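Local coordinates for protein C-domain type II peptide synthetase (Streptomyces globisporus, PDB 4ZNM) that belongs to the condensation-domain family of peptide synthetase proteins and has the two-lobed fold of the CoA-dependent acyltransferase clan, at residues A[39-47]-A[401-409]; A[224-235]-A[357-368]. All blocks are in the same frame, centred on the assembly; numbering follows the deposited sequence.

Contact 1: residues A[39-47]-A[401-409]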
# COMPACT_ATOMS: atom_id res chain seq x y z
N VAL A 39 -13.39 13.28 5.36
CA VAL A 39 -12.74 12.58 4.27
C VAL A 39 -11.21 12.65 4.39
O VAL A 39 -10.66 13.24 5.32
CB VAL A 39 -13.19 13.13 2.91
CG1 VAL A 39 -14.64 13.05 2.79
CG2 VAL A 39 -12.78 14.56 2.74
N GLY A 40 -10.54 12.00 3.45
CA GLY A 40 -9.10 12.01 3.39
C GLY A 40 -8.45 11.10 4.41
O GLY A 40 -9.11 10.26 5.03
N PRO A 41 -7.16 11.27 4.63
CA PRO A 41 -6.37 10.34 5.44
C PRO A 41 -6.74 10.26 6.92
O PRO A 41 -6.40 9.25 7.52
CB PRO A 41 -4.94 10.85 5.29
CG PRO A 41 -5.06 12.24 4.74
CD PRO A 41 -6.34 12.32 3.99
N PHE A 42 -7.44 11.25 7.48
CA PHE A 42 -7.88 11.15 8.85
C PHE A 42 -9.38 10.88 8.92
O PHE A 42 -10.00 10.95 9.98
CB PHE A 42 -7.45 12.42 9.62
CG PHE A 42 -5.98 12.60 9.58
CD1 PHE A 42 -5.18 11.92 10.48
CD2 PHE A 42 -5.38 13.36 8.59
CE1 PHE A 42 -3.80 12.01 10.42
CE2 PHE A 42 -3.99 13.49 8.53
CZ PHE A 42 -3.20 12.81 9.44
N GLY A 43 -9.96 10.56 7.77
CA GLY A 43 -11.34 10.14 7.73
C GLY A 43 -11.47 8.61 7.80
O GLY A 43 -10.47 7.87 7.77
N PRO A 44 -12.70 8.12 7.85
CA PRO A 44 -13.01 6.71 8.12
C PRO A 44 -12.83 5.81 6.91
O PRO A 44 -12.99 4.61 7.09
CB PRO A 44 -14.48 6.74 8.54
CG PRO A 44 -15.05 7.94 7.82
CD PRO A 44 -13.91 8.95 7.70
N MSE A 45 -12.52 6.34 5.72
CA MSE A 45 -12.27 5.46 4.58
C MSE A 45 -10.78 5.26 4.31
O MSE A 45 -10.39 4.55 3.37
CB MSE A 45 -12.98 5.99 3.32
CG MSE A 45 -14.49 6.06 3.43
SE MSE A 45 -15.31 4.25 3.76
CE MSE A 45 -14.94 3.47 2.00
N TYR A 46 -9.92 5.87 5.11
CA TYR A 46 -8.48 5.72 4.84
C TYR A 46 -7.99 4.51 5.63
O TYR A 46 -7.41 4.62 6.72
CB TYR A 46 -7.70 7.00 5.19
CG TYR A 46 -6.28 6.92 4.78
CD1 TYR A 46 -5.92 6.98 3.43
CD2 TYR A 46 -5.28 6.79 5.72
CE1 TYR A 46 -4.61 6.93 3.03
CE2 TYR A 46 -3.94 6.71 5.32
CZ TYR A 46 -3.63 6.79 3.98
OH TYR A 46 -2.32 6.70 3.57
N HIS A 47 -8.31 3.34 5.08
CA HIS A 47 -8.01 2.09 5.73
C HIS A 47 -7.32 1.13 4.77
O HIS A 47 -7.16 1.42 3.58
CB HIS A 47 -9.28 1.44 6.32
CG HIS A 47 -10.45 1.41 5.39
ND1 HIS A 47 -10.37 0.90 4.11
CD2 HIS A 47 -11.73 1.83 5.56
CE1 HIS A 47 -11.56 1.00 3.54
NE2 HIS A 47 -12.40 1.54 4.40
N ALA A 401 -16.26 0.10 -6.49
CA ALA A 401 -16.74 1.43 -6.85
C ALA A 401 -16.39 2.48 -5.79
O ALA A 401 -16.20 3.63 -6.12
CB ALA A 401 -18.23 1.39 -7.07
N GLU A 402 -16.29 2.06 -4.53
CA GLU A 402 -16.06 2.98 -3.42
C GLU A 402 -15.37 2.28 -2.26
O GLU A 402 -16.03 1.64 -1.44
CB GLU A 402 -17.38 3.59 -2.93
CG GLU A 402 -17.15 4.73 -1.92
CD GLU A 402 -18.28 5.76 -1.91
OE1 GLU A 402 -19.47 5.35 -2.01
OE2 GLU A 402 -17.98 6.99 -1.79
N GLY A 403 -14.05 2.42 -2.20
CA GLY A 403 -13.23 1.64 -1.29
C GLY A 403 -12.24 2.45 -0.51
O GLY A 403 -12.47 3.64 -0.23
N SER A 404 -11.12 1.81 -0.19
CA SER A 404 -10.08 2.49 0.59
C SER A 404 -9.67 3.81 -0.08
O SER A 404 -9.51 3.89 -1.30
CB SER A 404 -8.85 1.62 0.78
OG SER A 404 -9.16 0.37 1.40
N ASP A 405 -9.53 4.83 0.73
CA ASP A 405 -9.33 6.19 0.24
C ASP A 405 -7.90 6.43 -0.28
O ASP A 405 -6.92 6.00 0.32
CB ASP A 405 -9.69 7.15 1.39
CG ASP A 405 -9.48 8.62 1.05
OD1 ASP A 405 -10.46 9.27 0.60
OD2 ASP A 405 -8.35 9.12 1.26
N ILE A 406 -7.80 7.09 -1.42
CA ILE A 406 -6.56 7.72 -1.87
C ILE A 406 -6.70 9.23 -1.64
O ILE A 406 -7.56 9.85 -2.25
CB ILE A 406 -6.27 7.43 -3.35
CG1 ILE A 406 -5.99 5.96 -3.57
CG2 ILE A 406 -5.02 8.25 -3.84
CD1 ILE A 406 -5.91 5.59 -5.05
N PRO A 407 -5.87 9.80 -0.74
CA PRO A 407 -6.09 11.19 -0.31
C PRO A 407 -6.24 12.16 -1.48
O PRO A 407 -7.18 12.99 -1.47
CB PRO A 407 -4.82 11.51 0.51
CG PRO A 407 -4.46 10.17 1.10
CD PRO A 407 -4.78 9.17 0.02
N ASP A 408 -5.37 12.07 -2.48
CA ASP A 408 -5.44 13.01 -3.62
C ASP A 408 -4.51 12.58 -4.73
O ASP A 408 -3.41 13.08 -4.87
CB ASP A 408 -5.10 14.44 -3.15
CG ASP A 408 -5.56 15.54 -4.13
OD1 ASP A 408 -5.86 15.26 -5.30
OD2 ASP A 408 -5.58 16.72 -3.72
N GLY A 409 -4.96 11.63 -5.53
CA GLY A 409 -4.17 11.17 -6.66
C GLY A 409 -4.56 9.81 -7.19
O GLY A 409 -5.62 9.26 -6.86
O HOH W 1 -12.40 9.77 2.17
O HOH W 2 -6.12 3.62 2.30

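Contact 2: residues A[224-235]-A[357-368]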
# COMPACT_ATOMS: atom_id res chain seq x y z
N ARG A 224 9.38 18.45 -11.72
CA ARG A 224 7.99 18.51 -11.35
C ARG A 224 7.45 17.10 -11.49
O ARG A 224 7.56 16.52 -12.56
CB ARG A 224 7.22 19.49 -12.23
CG ARG A 224 7.71 20.95 -12.18
CD ARG A 224 7.19 21.67 -10.94
NE ARG A 224 7.47 23.11 -10.98
CZ ARG A 224 8.67 23.65 -10.77
NH1 ARG A 224 9.73 22.89 -10.54
NH2 ARG A 224 8.81 24.97 -10.82
N ILE A 225 6.87 16.56 -10.42
CA ILE A 225 6.16 15.28 -10.51
C ILE A 225 5.18 15.37 -11.68
O ILE A 225 4.48 16.35 -11.82
CB ILE A 225 5.43 14.92 -9.21
CG1 ILE A 225 6.45 14.59 -8.11
CG2 ILE A 225 4.54 13.71 -9.44
CD1 ILE A 225 5.85 14.54 -6.70
N ILE A 226 5.12 14.32 -12.49
CA ILE A 226 4.26 14.33 -13.67
C ILE A 226 2.80 14.21 -13.23
O ILE A 226 2.44 13.37 -12.38
CB ILE A 226 4.69 13.21 -14.66
CG1 ILE A 226 4.04 13.38 -16.02
CG2 ILE A 226 4.32 11.88 -14.15
CD1 ILE A 226 4.96 12.98 -17.13
N GLY A 227 1.97 15.08 -13.79
CA GLY A 227 0.53 15.07 -13.55
C GLY A 227 -0.27 14.36 -14.62
O GLY A 227 0.08 14.39 -15.80
N LEU A 228 -1.34 13.68 -14.20
CA LEU A 228 -2.32 13.10 -15.13
C LEU A 228 -3.52 14.02 -15.27
O LEU A 228 -4.09 14.46 -14.27
CB LEU A 228 -2.79 11.74 -14.62
CG LEU A 228 -1.73 10.67 -14.45
CD1 LEU A 228 -2.40 9.42 -13.90
CD2 LEU A 228 -1.02 10.40 -15.79
N GLU A 229 -3.94 14.29 -16.50
CA GLU A 229 -5.05 15.20 -16.70
C GLU A 229 -6.31 14.48 -16.25
O GLU A 229 -6.58 13.36 -16.68
CB GLU A 229 -5.18 15.64 -18.16
CG GLU A 229 -6.23 16.72 -18.37
CD GLU A 229 -6.33 17.15 -19.82
OE1 GLU A 229 -5.71 16.49 -20.69
OE2 GLU A 229 -7.04 18.14 -20.10
N THR A 230 -7.08 15.15 -15.40
CA THR A 230 -8.30 14.56 -14.87
C THR A 230 -9.48 14.82 -15.78
O THR A 230 -9.45 15.74 -16.58
CB THR A 230 -8.61 15.10 -13.49
OG1 THR A 230 -8.58 16.54 -13.51
CG2 THR A 230 -7.58 14.59 -12.49
N ASP A 231 -10.51 14.00 -15.63
CA ASP A 231 -11.75 14.16 -16.39
C ASP A 231 -12.64 15.21 -15.78
O ASP A 231 -13.39 15.85 -16.48
CB ASP A 231 -12.55 12.86 -16.46
CG ASP A 231 -11.82 11.75 -17.19
OD1 ASP A 231 -11.13 12.07 -18.17
OD2 ASP A 231 -11.96 10.55 -16.78
N ILE A 232 -12.55 15.37 -14.46
CA ILE A 232 -13.40 16.29 -13.74
C ILE A 232 -12.48 17.18 -12.91
O ILE A 232 -11.61 16.67 -12.16
CB ILE A 232 -14.43 15.54 -12.84
CG1 ILE A 232 -15.26 14.54 -13.66
CG2 ILE A 232 -15.33 16.55 -12.16
CD1 ILE A 232 -15.90 13.43 -12.81
N PRO A 233 -12.65 18.50 -13.03
CA PRO A 233 -11.76 19.38 -12.28
C PRO A 233 -12.02 19.41 -10.79
O PRO A 233 -13.12 19.16 -10.30
CB PRO A 233 -12.03 20.76 -12.87
CG PRO A 233 -13.40 20.70 -13.40
CD PRO A 233 -13.56 19.26 -13.90
N ARG A 234 -10.95 19.70 -10.08
CA ARG A 234 -10.97 19.91 -8.66
C ARG A 234 -12.10 20.87 -8.28
O ARG A 234 -12.87 20.59 -7.37
CB ARG A 234 -9.59 20.44 -8.24
CG ARG A 234 -9.32 20.38 -6.76
CD ARG A 234 -7.88 20.94 -6.43
NE ARG A 234 -7.54 20.59 -5.07
CZ ARG A 234 -6.99 19.44 -4.71
NH1 ARG A 234 -6.74 19.20 -3.43
NH2 ARG A 234 -6.68 18.53 -5.63
N SER A 235 -12.22 21.98 -9.01
CA SER A 235 -13.23 23.01 -8.71
C SER A 235 -14.70 22.55 -8.88
O SER A 235 -15.60 23.21 -8.40
CB SER A 235 -12.99 24.26 -9.57
OG SER A 235 -13.01 23.95 -10.97
N LEU A 357 8.15 20.85 -6.38
CA LEU A 357 8.05 19.49 -6.90
C LEU A 357 6.60 19.04 -7.17
O LEU A 357 6.35 18.29 -8.12
CB LEU A 357 8.70 18.51 -5.93
CG LEU A 357 8.80 17.06 -6.44
CD1 LEU A 357 9.79 16.98 -7.61
CD2 LEU A 357 9.21 16.13 -5.32
N MSE A 358 5.65 19.47 -6.34
CA MSE A 358 4.30 18.94 -6.46
C MSE A 358 3.34 19.92 -7.11
O MSE A 358 2.13 19.75 -7.00
CB MSE A 358 3.74 18.57 -5.09
CG MSE A 358 4.42 17.41 -4.36
SE MSE A 358 3.54 17.22 -2.64
CE MSE A 358 4.21 18.91 -1.91
N ALA A 359 3.85 20.94 -7.78
CA ALA A 359 2.95 21.98 -8.31
C ALA A 359 1.83 21.48 -9.26
O ALA A 359 1.04 22.29 -9.73
CB ALA A 359 3.75 23.04 -8.99
N SER A 360 1.80 20.17 -9.53
CA SER A 360 0.70 19.56 -10.30
C SER A 360 -0.10 18.54 -9.48
O SER A 360 -0.73 17.62 -10.01
CB SER A 360 1.25 18.90 -11.56
OG SER A 360 1.20 19.82 -12.64
N ALA A 361 -0.08 18.73 -8.17
CA ALA A 361 -0.88 17.92 -7.28
C ALA A 361 -2.22 18.56 -7.12
O ALA A 361 -3.26 17.85 -7.10
CB ALA A 361 -0.20 17.77 -5.92
N ALA A 362 -2.20 19.89 -7.01
CA ALA A 362 -3.36 20.62 -6.52
C ALA A 362 -3.98 21.36 -7.68
O ALA A 362 -4.89 22.21 -7.51
CB ALA A 362 -2.96 21.59 -5.38
N SER A 363 -3.49 21.05 -8.88
CA SER A 363 -3.95 21.83 -9.99
C SER A 363 -5.38 21.39 -10.27
O SER A 363 -5.84 20.29 -9.84
CB SER A 363 -3.02 21.68 -11.19
OG SER A 363 -3.19 20.44 -11.82
N ASP A 364 -6.10 22.27 -10.94
CA ASP A 364 -7.53 22.12 -11.09
C ASP A 364 -7.81 20.99 -12.05
O ASP A 364 -8.83 20.34 -11.94
CB ASP A 364 -8.15 23.43 -11.60
CG ASP A 364 -9.63 23.51 -11.35
OD1 ASP A 364 -10.05 23.27 -10.20
OD2 ASP A 364 -10.36 23.82 -12.30
N ASN A 365 -6.89 20.75 -12.97
CA ASN A 365 -7.11 19.81 -14.04
C ASN A 365 -6.12 18.65 -14.06
O ASN A 365 -6.10 17.88 -15.01
CB ASN A 365 -7.05 20.54 -15.38
CG ASN A 365 -8.28 21.42 -15.59
OD1 ASN A 365 -8.19 22.64 -15.62
ND2 ASN A 365 -9.45 20.78 -15.72
N HIS A 366 -5.28 18.54 -13.03
CA HIS A 366 -4.38 17.37 -12.95
C HIS A 366 -4.30 16.78 -11.55
O HIS A 366 -4.60 17.47 -10.57
CB HIS A 366 -2.96 17.71 -13.42
CG HIS A 366 -2.91 18.29 -14.81
ND1 HIS A 366 -2.54 17.55 -15.91
CD2 HIS A 366 -3.19 19.53 -15.25
CE1 HIS A 366 -2.60 18.32 -16.99
NE2 HIS A 366 -2.99 19.52 -16.61
N GLN A 367 -3.87 15.51 -11.48
CA GLN A 367 -3.44 14.90 -10.24
C GLN A 367 -2.15 14.13 -10.41
O GLN A 367 -1.80 13.66 -11.50
CB GLN A 367 -4.51 13.95 -9.71
CG GLN A 367 -5.73 14.58 -9.15
CD GLN A 367 -6.72 13.52 -8.65
OE1 GLN A 367 -7.20 12.71 -9.43
NE2 GLN A 367 -6.99 13.51 -7.34
N ILE A 368 -1.45 13.93 -9.31
CA ILE A 368 -0.27 13.13 -9.40
C ILE A 368 -0.62 11.64 -9.25
O ILE A 368 -1.61 11.28 -8.61
CB ILE A 368 0.78 13.55 -8.39
CG1 ILE A 368 0.26 13.42 -6.97
CG2 ILE A 368 1.22 14.98 -8.64
CD1 ILE A 368 1.31 12.81 -6.10
O HOH W 3 4.36 18.45 -9.88
O HOH W 4 -10.20 18.11 -15.15
O HOH W 5 -5.62 18.26 -7.88

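Contact 1: residues A[39-47]-A[401-409]
The carbonyl oxygen of Met45 receives Asp405 N from above its own plane, 41° out of it (Asp405 N to Met45 O, 2.8 Å), and the same oxygen sits over the centre of the His47 ring. Ser404 adds a CA-H contact to it. The edge of that imidazole meets the serine hydroxyl, His47 ND1 to Ser404 OG being 3.0 Å, while NE2 is held by the carbonyl of Thr127, so both ring nitrogens are engaged. Asp405 swings its carboxylate toward Gly40 by setting CG opposite its own N (chi1 178°), OD2 lying 3.7 Å from Gly40 CA. Its OD1 forms a salt bridge with Lys240; a water between it and Gly40 N lies so close to OD1 that the bridge is doubtful. Tyr46 puts its ring edge to the backbone, CD1 to Asp405 O at 3.4 Å, and Pro41 CB covers one ring face; Pro407 CD packs on Tyr46 CE1 at 3.8 Å. The bent selenomethionine chain of Met45 brings CE to 3.3 Å from Gly403 O. Leu27 of helix 22-28 touches Pro41 and Tyr46, strand 148-156 supplies His156 against Tyr46 and Ile154 against His47, and strand 242-249 backs residues 401-409 through Thr242 and Trp244.

Contact 2: residues A[224-235]-A[357-368]
The guanidinium of Arg234 lies with one face over Ala362 CA, which stands 4.0 Å above its plane and offset toward the rim; NH1 is salt-bridged to Asp408. The arm reaches there because it is extended from CG to NE (chi2 180°). The His366 ring rests obliquely against the neighbouring strand, its ND1 3.5 Å from Glu229 CA. The carboxylate of Asp364 is gripped at both oxygens by Ser235: N-H meets OD1 on the syn side (Ser235 N to Asp364 OD1, 2.8 Å), and the hydroxyl donates to the syn lone pair of the other (Ser235 OG to Asp364 OD2, 3.0 Å). Asp364 O takes Arg234 N as well, so this one aspartate takes three bonds at the start of the 3-10 segment; the two from Ser235 would fix the rotation of its carboxylate.

Further along, Leu228 and Gln367 form an antiparallel hydrogen-bonded pair, with Leu228 N to Gln367 O at 2.7 Å. Beside it, Thr230 N reaches Asn365 O (2.9 Å) from 45° above the carbonyl plane. Thr230 CG2 packs across the Gln367 side chain, whose amide nitrogen bonds to Asn429 and probably to Asp408. At the far end Ile225 N bonds to Leu357 O (2.9 Å), and a water joins Ile225 O, Leu357 O and Ser360 N. The Ile225 side chain wedges between Leu357 and Ile368, its CG2 touching Ile368 CG2 at 3.6 Å, and Phe313 of strand 312-319 touches both isoleucines. Strand 227-229 is thus an antiparallel edge strand, added beside 366-373 to the mixed five-stranded sheet of the condensation-domain fold.

Contact 2 is nested inside the long chain loop closed by contact 1: the order is 39-47, 224-235, 357-368, 401-409. Their centres are about 18 Å apart, yet they touch through Asp408, whose OD2 forms a salt bridge with Arg234 NH1 (2.8 Å) and whose OD1 probably accepts from Gln367 NE2. Strand 366-373 of contact 2 and strand 410-416, which follows 401-409, are neighbours in the five-stranded sheet. Contact 1 instead lies where that sheet meets the six-stranded one, which the chain enters as strand 47-55 directly from residues 39-47. Between strands 366-373 and 410-416 the chain crosses to the six-stranded sheet as strands 383-385 and 388-392 and returns, consistent with the lobe-to-lobe crossover of condensation domains.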